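Long-range contacts in retinol dehydratase (Spodoptera frugiperda, PDB 1FMJ), which probably dehydrates retinol by way of a sulfotransferase-type reaction, and binds retinol and adenosine 3',5'-diphosphate: residues T79-W84 with T97-R102; L90-A95 with Q276-H281. All blocks are in the same frame, centred on the assembly; numbering follows the deposited sequence.

Contact 1 of 2, residues T79-W84 with T97-R102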
ATOM      1  N   THR A  79       3.836  -5.054  -8.936  1.00 17.52           N
ATOM      2  CA  THR A  79       4.727  -6.019  -8.314  1.00 16.42           C
ATOM      3  C   THR A  79       3.982  -7.293  -7.942  1.00 15.84           C
ATOM      4  O   THR A  79       4.479  -8.396  -8.166  1.00 15.05           O
ATOM      5  CB  THR A  79       5.372  -5.430  -7.047  1.00 16.22           C
ATOM      6  OG1 THR A  79       6.001  -4.187  -7.368  1.00 16.55           O
ATOM      7  CG2 THR A  79       6.421  -6.389  -6.480  1.00 16.51           C
ATOM      8  N   GLN A  80       2.790  -7.148  -7.370  1.00 16.37           N
ATOM      9  CA  GLN A  80       2.011  -8.326  -6.989  1.00 17.31           C
ATOM     10  C   GLN A  80       1.742  -9.218  -8.192  1.00 15.66           C
ATOM     11  O   GLN A  80       1.834 -10.435  -8.101  1.00 14.93           O
ATOM     12  CB  GLN A  80       0.673  -7.924  -6.378  1.00 18.58           C
ATOM     13  CG  GLN A  80       0.776  -7.419  -4.963  1.00 20.19           C
ATOM     14  CD  GLN A  80      -0.554  -6.988  -4.421  1.00 20.64           C
ATOM     15  OE1 GLN A  80      -1.437  -7.810  -4.195  1.00 20.92           O
ATOM     16  NE2 GLN A  80      -0.712  -5.689  -4.211  1.00 20.90           N
ATOM     17  N   GLU A  81       1.400  -8.601  -9.314  1.00 18.01           N
ATOM     18  CA  GLU A  81       1.097  -9.350 -10.525  1.00 17.89           C
ATOM     19  C   GLU A  81       2.334 -10.040 -11.060  1.00 18.99           C
ATOM     20  O   GLU A  81       2.292 -11.229 -11.392  1.00 18.78           O
ATOM     21  CB  GLU A  81       0.510  -8.426 -11.590  1.00 18.21           C
ATOM     22  CG  GLU A  81       0.039  -9.150 -12.852  1.00 19.28           C
ATOM     23  CD  GLU A  81      -1.230  -9.970 -12.649  1.00 20.24           C
ATOM     24  OE1 GLU A  81      -1.732 -10.529 -13.647  1.00 21.52           O
ATOM     25  OE2 GLU A  81      -1.731 -10.056 -11.507  1.00 19.14           O
ATOM     26  N   LEU A  82       3.436  -9.295 -11.145  1.00 19.77           N
ATOM     27  CA  LEU A  82       4.690  -9.855 -11.632  1.00 20.31           C
ATOM     28  C   LEU A  82       5.092 -11.043 -10.767  1.00 19.34           C
ATOM     29  O   LEU A  82       5.358 -12.135 -11.274  1.00 18.81           O
ATOM     30  CB  LEU A  82       5.803  -8.804 -11.583  1.00 19.83           C
ATOM     31  CG  LEU A  82       5.691  -7.622 -12.538  1.00 22.06           C
ATOM     32  CD1 LEU A  82       6.825  -6.627 -12.264  1.00 22.84           C
ATOM     33  CD2 LEU A  82       5.744  -8.123 -13.968  1.00 20.83           C
ATOM     34  N   VAL A  83       5.130 -10.813  -9.456  1.00 18.07           N
ATOM     35  CA  VAL A  83       5.506 -11.838  -8.490  1.00 17.05           C
ATOM     36  C   VAL A  83       4.611 -13.075  -8.542  1.00 17.89           C
ATOM     37  O   VAL A  83       5.091 -14.195  -8.388  1.00 18.38           O
ATOM     38  CB  VAL A  83       5.482 -11.264  -7.044  1.00 17.05           C
ATOM     39  CG1 VAL A  83       5.618 -12.385  -6.022  1.00 16.72           C
ATOM     40  CG2 VAL A  83       6.608 -10.256  -6.860  1.00 16.80           C
ATOM     41  N   TRP A  84       3.314 -12.889  -8.753  1.00 18.88           N
ATOM     42  CA  TRP A  84       2.421 -14.036  -8.784  1.00 20.68           C
ATOM     43  C   TRP A  84       2.635 -14.859 -10.035  1.00 21.32           C
ATOM     44  O   TRP A  84       2.709 -16.079  -9.973  1.00 22.04           O
ATOM     45  CB  TRP A  84       0.954 -13.605  -8.717  1.00 20.14           C
ATOM     46  CG  TRP A  84       0.043 -14.699  -8.224  1.00 21.19           C
ATOM     47  CD1 TRP A  84      -0.263 -14.990  -6.922  1.00 20.15           C
ATOM     48  CD2 TRP A  84      -0.656 -15.661  -9.024  1.00 22.16           C
ATOM     49  NE1 TRP A  84      -1.109 -16.072  -6.864  1.00 21.66           N
ATOM     50  CE2 TRP A  84      -1.369 -16.503  -8.137  1.00 21.96           C
ATOM     51  CE3 TRP A  84      -0.750 -15.896 -10.402  1.00 22.82           C
ATOM     52  CZ2 TRP A  84      -2.171 -17.562  -8.585  1.00 22.41           C
ATOM     53  CZ3 TRP A  84      -1.549 -16.953 -10.849  1.00 22.71           C
ATOM     54  CH2 TRP A  84      -2.247 -17.769  -9.940  1.00 22.73           C
ATOM     55  N   THR A  97      -7.983 -14.560 -11.845  1.00 27.87           N
ATOM     56  CA  THR A  97      -8.764 -14.464 -10.620  1.00 26.95           C
ATOM     57  C   THR A  97      -8.423 -13.120  -9.980  1.00 26.41           C
ATOM     58  O   THR A  97      -7.338 -12.576 -10.207  1.00 25.48           O
ATOM     59  CB  THR A  97      -8.428 -15.605  -9.630  1.00 27.70           C
ATOM     60  OG1 THR A  97      -8.915 -16.846 -10.148  1.00 26.34           O
ATOM     61  CG2 THR A  97      -9.081 -15.357  -8.286  1.00 26.96           C
ATOM     62  N   TYR A  98      -9.349 -12.584  -9.192  1.00 25.27           N
ATOM     63  CA  TYR A  98      -9.135 -11.303  -8.530  1.00 25.72           C
ATOM     64  C   TYR A  98      -7.867 -11.281  -7.667  1.00 25.37           C
ATOM     65  O   TYR A  98      -7.636 -12.169  -6.846  1.00 24.19           O
ATOM     66  CB  TYR A  98     -10.355 -10.941  -7.674  1.00 26.09           C
ATOM     67  CG  TYR A  98     -11.600 -10.640  -8.488  1.00 26.85           C
ATOM     68  CD1 TYR A  98     -12.755 -11.410  -8.352  1.00 27.93           C
ATOM     69  CD2 TYR A  98     -11.614  -9.591  -9.409  1.00 27.78           C
ATOM     70  CE1 TYR A  98     -13.902 -11.148  -9.118  1.00 28.80           C
ATOM     71  CE2 TYR A  98     -12.752  -9.316 -10.184  1.00 28.25           C
ATOM     72  CZ  TYR A  98     -13.891 -10.099 -10.034  1.00 29.29           C
ATOM     73  OH  TYR A  98     -15.004  -9.844 -10.814  1.00 29.00           O
ATOM     74  N   MET A  99      -7.052 -10.251  -7.873  1.00 25.34           N
ATOM     75  CA  MET A  99      -5.813 -10.074  -7.128  1.00 25.28           C
ATOM     76  C   MET A  99      -6.122 -10.165  -5.636  1.00 23.95           C
ATOM     77  O   MET A  99      -5.361 -10.743  -4.863  1.00 23.32           O
ATOM     78  CB  MET A  99      -5.206  -8.704  -7.462  1.00 25.63           C
ATOM     79  CG  MET A  99      -3.916  -8.364  -6.738  1.00 27.35           C
ATOM     80  SD  MET A  99      -2.524  -9.351  -7.299  1.00 29.21           S
ATOM     81  CE  MET A  99      -2.064  -8.469  -8.781  1.00 26.38           C
ATOM     82  N   SER A 100      -7.258  -9.606  -5.241  1.00 22.92           N
ATOM     83  CA  SER A 100      -7.659  -9.622  -3.842  1.00 23.71           C
ATOM     84  C   SER A 100      -7.879 -11.041  -3.318  1.00 23.39           C
ATOM     85  O   SER A 100      -7.978 -11.247  -2.116  1.00 23.27           O
ATOM     86  CB  SER A 100      -8.921  -8.784  -3.648  1.00 24.42           C
ATOM     87  OG  SER A 100      -9.983  -9.269  -4.446  1.00 27.14           O
ATOM     88  N   LEU A 101      -7.958 -12.016  -4.220  1.00 22.68           N
ATOM     89  CA  LEU A 101      -8.130 -13.410  -3.821  1.00 22.46           C
ATOM     90  C   LEU A 101      -6.789 -14.144  -3.886  1.00 21.69           C
ATOM     91  O   LEU A 101      -6.615 -15.193  -3.273  1.00 21.94           O
ATOM     92  CB  LEU A 101      -9.148 -14.116  -4.735  1.00 24.74           C
ATOM     93  CG  LEU A 101     -10.643 -14.095  -4.359  1.00 27.04           C
ATOM     94  CD1 LEU A 101     -11.068 -12.712  -3.906  1.00 28.65           C
ATOM     95  CD2 LEU A 101     -11.478 -14.539  -5.556  1.00 27.04           C
ATOM     96  N   ARG A 102      -5.837 -13.596  -4.630  1.00 19.41           N
ATOM     97  CA  ARG A 102      -4.538 -14.237  -4.758  1.00 19.06           C
ATOM     98  C   ARG A 102      -3.570 -13.789  -3.660  1.00 18.68           C
ATOM     99  O   ARG A 102      -2.590 -14.474  -3.364  1.00 17.75           O
ATOM    100  CB  ARG A 102      -3.962 -13.961  -6.150  1.00 18.22           C
ATOM    101  CG  ARG A 102      -4.640 -14.777  -7.263  1.00 19.46           C
ATOM    102  CD  ARG A 102      -4.080 -14.445  -8.650  1.00 17.25           C
ATOM    103  NE  ARG A 102      -4.596 -13.172  -9.138  1.00 18.67           N
ATOM    104  CZ  ARG A 102      -3.934 -12.345  -9.939  1.00 18.52           C
ATOM    105  NH1 ARG A 102      -2.705 -12.646 -10.351  1.00 18.88           N
ATOM    106  NH2 ARG A 102      -4.509 -11.216 -10.334  1.00 17.86           N
TER
HETATM  107  O   HOH W   1      -2.589 -17.113  -4.447  1.00 17.35           O
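Arg102 reaches back from the short helix 99-102 and points both terminal nitrogens at a single carboxylate oxygen of Glu81. NH1 meets Glu81 OE2 at 3.0 Å from above the carboxylate plane, while NH2, 3.2 Å from Glu81 OE2, uses that oxygen's syn lone pair; carboxylate and guanidinium planes stand 88° apart. On its way there the arginine chain crosses Trp84, and its CD sits over the centre of the six-membered ring, 3.6 Å from the centroid, as a CH-pi contact. The bend at chi3 (-76°) directs NE away from the ring, and the guanidinium stands nearly upright to it, at 87°. Met99 covers one face of the guanidinium with its SD, offset toward the rim; its CE lies 3.2 Å from Glu81 OE2, and its SD lies 3.6 Å from Gln80 CB.

Second-shell groups fix these positions. Thr97 O takes weak bonds from Arg102 NE and NH2, a water links Trp84 NE1 to Arg102 O, and His281 binds Glu81 OE1, so both carboxylate oxygens are engaged. Helix 76-87, which also packs on strands 66-70 and 160-163, is the helix following the first strand of the parallel sheet, as in the P-loop fold of sulfotransferases.

Contact 2 of 2, residues L90-A95 with Q276-H281. With HG (mercury (II) ion), chain D.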
ATOM      1  N   LEU A  90       4.117 -18.404 -15.082  1.00 32.24           N
ATOM      2  CA  LEU A  90       3.474 -17.524 -16.047  1.00 32.61           C
ATOM      3  C   LEU A  90       2.136 -18.065 -16.536  1.00 32.38           C
ATOM      4  O   LEU A  90       1.856 -18.071 -17.734  1.00 32.99           O
ATOM      5  CB  LEU A  90       4.396 -17.268 -17.243  1.00 31.75           C
ATOM      6  CG  LEU A  90       5.644 -16.438 -16.942  1.00 31.59           C
ATOM      7  CD1 LEU A  90       6.741 -17.352 -16.419  1.00 32.83           C
ATOM      8  CD2 LEU A  90       6.107 -15.730 -18.201  1.00 32.28           C
ATOM      9  N   ASN A  91       1.318 -18.529 -15.597  1.00 32.58           N
ATOM     10  CA  ASN A  91      -0.004 -19.047 -15.919  1.00 32.47           C
ATOM     11  C   ASN A  91      -0.946 -17.847 -15.912  1.00 32.79           C
ATOM     12  O   ASN A  91      -1.610 -17.567 -14.908  1.00 33.26           O
ATOM     13  CB  ASN A  91      -0.447 -20.063 -14.865  1.00 31.97           C
ATOM     14  CG  ASN A  91      -1.753 -20.750 -15.225  1.00 30.89           C
ATOM     15  OD1 ASN A  91      -2.679 -20.127 -15.736  1.00 31.61           O
ATOM     16  ND2 ASN A  91      -1.835 -22.041 -14.941  1.00 31.75           N
ATOM     17  N   PHE A  92      -0.991 -17.125 -17.028  1.00 33.06           N
ATOM     18  CA  PHE A  92      -1.842 -15.947 -17.123  1.00 33.58           C
ATOM     19  C   PHE A  92      -3.307 -16.309 -16.950  1.00 33.90           C
ATOM     20  O   PHE A  92      -4.070 -15.562 -16.338  1.00 33.58           O
ATOM     21  CB  PHE A  92      -1.642 -15.241 -18.466  1.00 33.58           C
ATOM     22  CG  PHE A  92      -0.247 -14.744 -18.685  1.00 33.35           C
ATOM     23  CD1 PHE A  92       0.788 -15.633 -18.950  1.00 33.11           C
ATOM     24  CD2 PHE A  92       0.038 -13.383 -18.612  1.00 33.18           C
ATOM     25  CE1 PHE A  92       2.087 -15.178 -19.140  1.00 32.94           C
ATOM     26  CE2 PHE A  92       1.334 -12.914 -18.801  1.00 32.70           C
ATOM     27  CZ  PHE A  92       2.361 -13.814 -19.066  1.00 33.23           C
ATOM     28  N   GLU A  93      -3.698 -17.458 -17.488  1.00 34.19           N
ATOM     29  CA  GLU A  93      -5.079 -17.901 -17.393  1.00 34.69           C
ATOM     30  C   GLU A  93      -5.527 -17.923 -15.937  1.00 34.42           C
ATOM     31  O   GLU A  93      -6.604 -17.430 -15.602  1.00 35.92           O
ATOM     32  CB  GLU A  93      -5.223 -19.293 -18.011  1.00 36.32           C
ATOM     33  CG  GLU A  93      -6.651 -19.670 -18.323  1.00 38.45           C
ATOM     34  CD  GLU A  93      -7.353 -18.612 -19.150  1.00 39.51           C
ATOM     35  OE1 GLU A  93      -6.787 -18.184 -20.180  1.00 41.30           O
ATOM     36  OE2 GLU A  93      -8.472 -18.206 -18.771  1.00 40.47           O
ATOM     37  N   ALA A  94      -4.691 -18.491 -15.073  1.00 33.61           N
ATOM     38  CA  ALA A  94      -4.997 -18.575 -13.649  1.00 32.53           C
ATOM     39  C   ALA A  94      -4.926 -17.193 -12.990  1.00 31.52           C
ATOM     40  O   ALA A  94      -5.617 -16.934 -12.005  1.00 30.87           O
ATOM     41  CB  ALA A  94      -4.030 -19.527 -12.968  1.00 31.23           C
ATOM     42  N   ALA A  95      -4.094 -16.312 -13.540  1.00 30.91           N
ATOM     43  CA  ALA A  95      -3.945 -14.959 -13.005  1.00 30.71           C
ATOM     44  C   ALA A  95      -5.194 -14.101 -13.249  1.00 30.47           C
ATOM     45  O   ALA A  95      -5.237 -12.922 -12.876  1.00 30.25           O
ATOM     46  CB  ALA A  95      -2.729 -14.289 -13.620  1.00 29.74           C
ATOM     47  N   GLN A 276       9.407 -10.521 -22.154  1.00 35.98           N
ATOM     48  CA  GLN A 276       8.725  -9.557 -23.006  1.00 35.09           C
ATOM     49  C   GLN A 276       7.219  -9.738 -22.885  1.00 34.35           C
ATOM     50  O   GLN A 276       6.456  -8.788 -23.049  1.00 33.36           O
ATOM     51  CB  GLN A 276       9.163  -9.733 -24.460  1.00 34.85           C
ATOM     52  N   ARG A 277       6.794 -10.963 -22.589  1.00 33.90           N
ATOM     53  CA  ARG A 277       5.375 -11.247 -22.451  1.00 34.12           C
ATOM     54  C   ARG A 277       4.844 -10.702 -21.123  1.00 33.57           C
ATOM     55  O   ARG A 277       3.685 -10.298 -21.024  1.00 33.63           O
ATOM     56  CB  ARG A 277       5.124 -12.750 -22.535  1.00 35.12           C
ATOM     57  CG  ARG A 277       3.655 -13.102 -22.664  1.00 38.03           C
ATOM     58  CD  ARG A 277       3.445 -14.598 -22.663  1.00 40.14           C
ATOM     59  NE  ARG A 277       2.036 -14.945 -22.802  1.00 42.40           N
ATOM     60  CZ  ARG A 277       1.566 -16.187 -22.739  1.00 43.46           C
ATOM     61  NH1 ARG A 277       2.396 -17.202 -22.539  1.00 44.79           N
ATOM     62  NH2 ARG A 277       0.266 -16.413 -22.879  1.00 44.17           N
ATOM     63  N   LEU A 278       5.694 -10.704 -20.100  1.00 32.78           N
ATOM     64  CA  LEU A 278       5.310 -10.176 -18.796  1.00 32.13           C
ATOM     65  C   LEU A 278       5.247  -8.667 -18.912  1.00 31.76           C
ATOM     66  O   LEU A 278       4.343  -8.029 -18.380  1.00 31.05           O
ATOM     67  CB  LEU A 278       6.340 -10.540 -17.731  1.00 31.86           C
ATOM     68  CG  LEU A 278       6.278 -11.928 -17.112  1.00 32.71           C
ATOM     69  CD1 LEU A 278       7.546 -12.171 -16.299  1.00 32.13           C
ATOM     70  CD2 LEU A 278       5.030 -12.035 -16.242  1.00 32.71           C
ATOM     71  N   CYS A 279       6.222  -8.100 -19.615  1.00 32.14           N
ATOM     72  CA  CYS A 279       6.273  -6.661 -19.793  1.00 32.77           C
ATOM     73  C   CYS A 279       5.027  -6.164 -20.515  1.00 32.58           C
ATOM     74  O   CYS A 279       4.402  -5.202 -20.081  1.00 32.88           O
ATOM     75  CB  CYS A 279       7.523  -6.262 -20.577  1.00 33.62           C
ATOM     76  SG  CYS A 279       7.917  -4.498 -20.424  1.00 36.44           S
ATOM     77  N   GLU A 280       4.651  -6.819 -21.607  1.00 32.85           N
ATOM     78  CA  GLU A 280       3.473  -6.383 -22.339  1.00 32.25           C
ATOM     79  C   GLU A 280       2.217  -6.562 -21.493  1.00 31.18           C
ATOM     80  O   GLU A 280       1.266  -5.785 -21.607  1.00 30.23           O
ATOM     81  CB  GLU A 280       3.355  -7.128 -23.677  1.00 34.65           C
ATOM     82  CG  GLU A 280       3.434  -8.645 -23.606  1.00 38.04           C
ATOM     83  CD  GLU A 280       3.667  -9.274 -24.977  1.00 39.56           C
ATOM     84  OE1 GLU A 280       2.857  -9.027 -25.896  1.00 40.61           O
ATOM     85  OE2 GLU A 280       4.664 -10.011 -25.136  1.00 39.23           O
ATOM     86  N   HIS A 281       2.229  -7.567 -20.622  1.00 29.73           N
ATOM     87  CA  HIS A 281       1.087  -7.822 -19.747  1.00 28.54           C
ATOM     88  C   HIS A 281       0.892  -6.677 -18.763  1.00 26.88           C
ATOM     89  O   HIS A 281      -0.216  -6.440 -18.292  1.00 25.61           O
ATOM     90  CB  HIS A 281       1.292  -9.123 -18.967  1.00 28.68           C
ATOM     91  CG  HIS A 281       0.188  -9.431 -18.001  1.00 29.45           C
ATOM     92  ND1 HIS A 281      -1.080  -9.787 -18.404  1.00 28.51           N
ATOM     93  CD2 HIS A 281       0.162  -9.416 -16.646  1.00 28.87           C
ATOM     94  CE1 HIS A 281      -1.841  -9.977 -17.341  1.00 28.69           C
ATOM     95  NE2 HIS A 281      -1.112  -9.759 -16.262  1.00 29.95           N
TER
HETATM   96 HG    HG D 452       6.930  -4.425 -22.739  1.00 83.20          HG
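Leu90 opens the contact with its CD2 methyl, which lies 4.0 Å from Leu278 CG; the two leucine side chains cross at about a right angle. Asn91 turns the chain for what follows: its OD1 accepts from Ala94 N at 2.7 Å, an Asx motif that ties down the start of the turn carrying Phe92.

Phe92 carries most of the contact, its CG anti to the carbonyl carbon (chi1 -61°) and its ring touching three residues of helix 272-281. Over one face lies the guanidinium of Arg277, nearly flat at 20° to the ring, with NE 3.7 Å from Phe92 CE1. The arginine chain, extended from CG to NE, also brings its CD alongside Phe92 CZ at 3.8 Å. At the edge the partner is His281, whose imidazole face receives the Phe92 rim in a T-shaped pair, planes at 81° and centroids 5.2 Å apart. Leu278 CD2 adds a looser apolar touch, 4.3 Å from Phe92 CZ. An alanine at Phe92 would probably leave the Arg277 guanidinium without its flat support and the His281 face without its aromatic edge, opening a gap beside Leu278.

Next to Leu278 in the helix, Cys279 makes no contact with the loop, and its SG binds a mercury ion of the derivative at 2.5 Å. The loop following helix 76-87 is thus laid against helix 272-281: Leu85 of helix 76-87 touches both Phe92 and His281, while Leu278 also packs on Ile259 of helix 255-265.

Both contacts involve the region around helix 76-87: contact 1 joins that helix to the short helix 99-102, and contact 2 sets the loop between them against the distant helix 272-281. Contact 1 is the more deeply buried, and a salt bridge lies at its heart. Contact 2 is only partly buried and depends on ring stacking and leucine methyls, with an exposed arginine lying flat on an aromatic ring instead of pairing across the interface with a carboxylate. The two meet through Glu81 and His281, whose OE1 and NE2 lie 2.8 Å apart in a probable hydrogen bond, so that one imidazole serves the ionic cluster through its nitrogen and the aromatic cluster through its face.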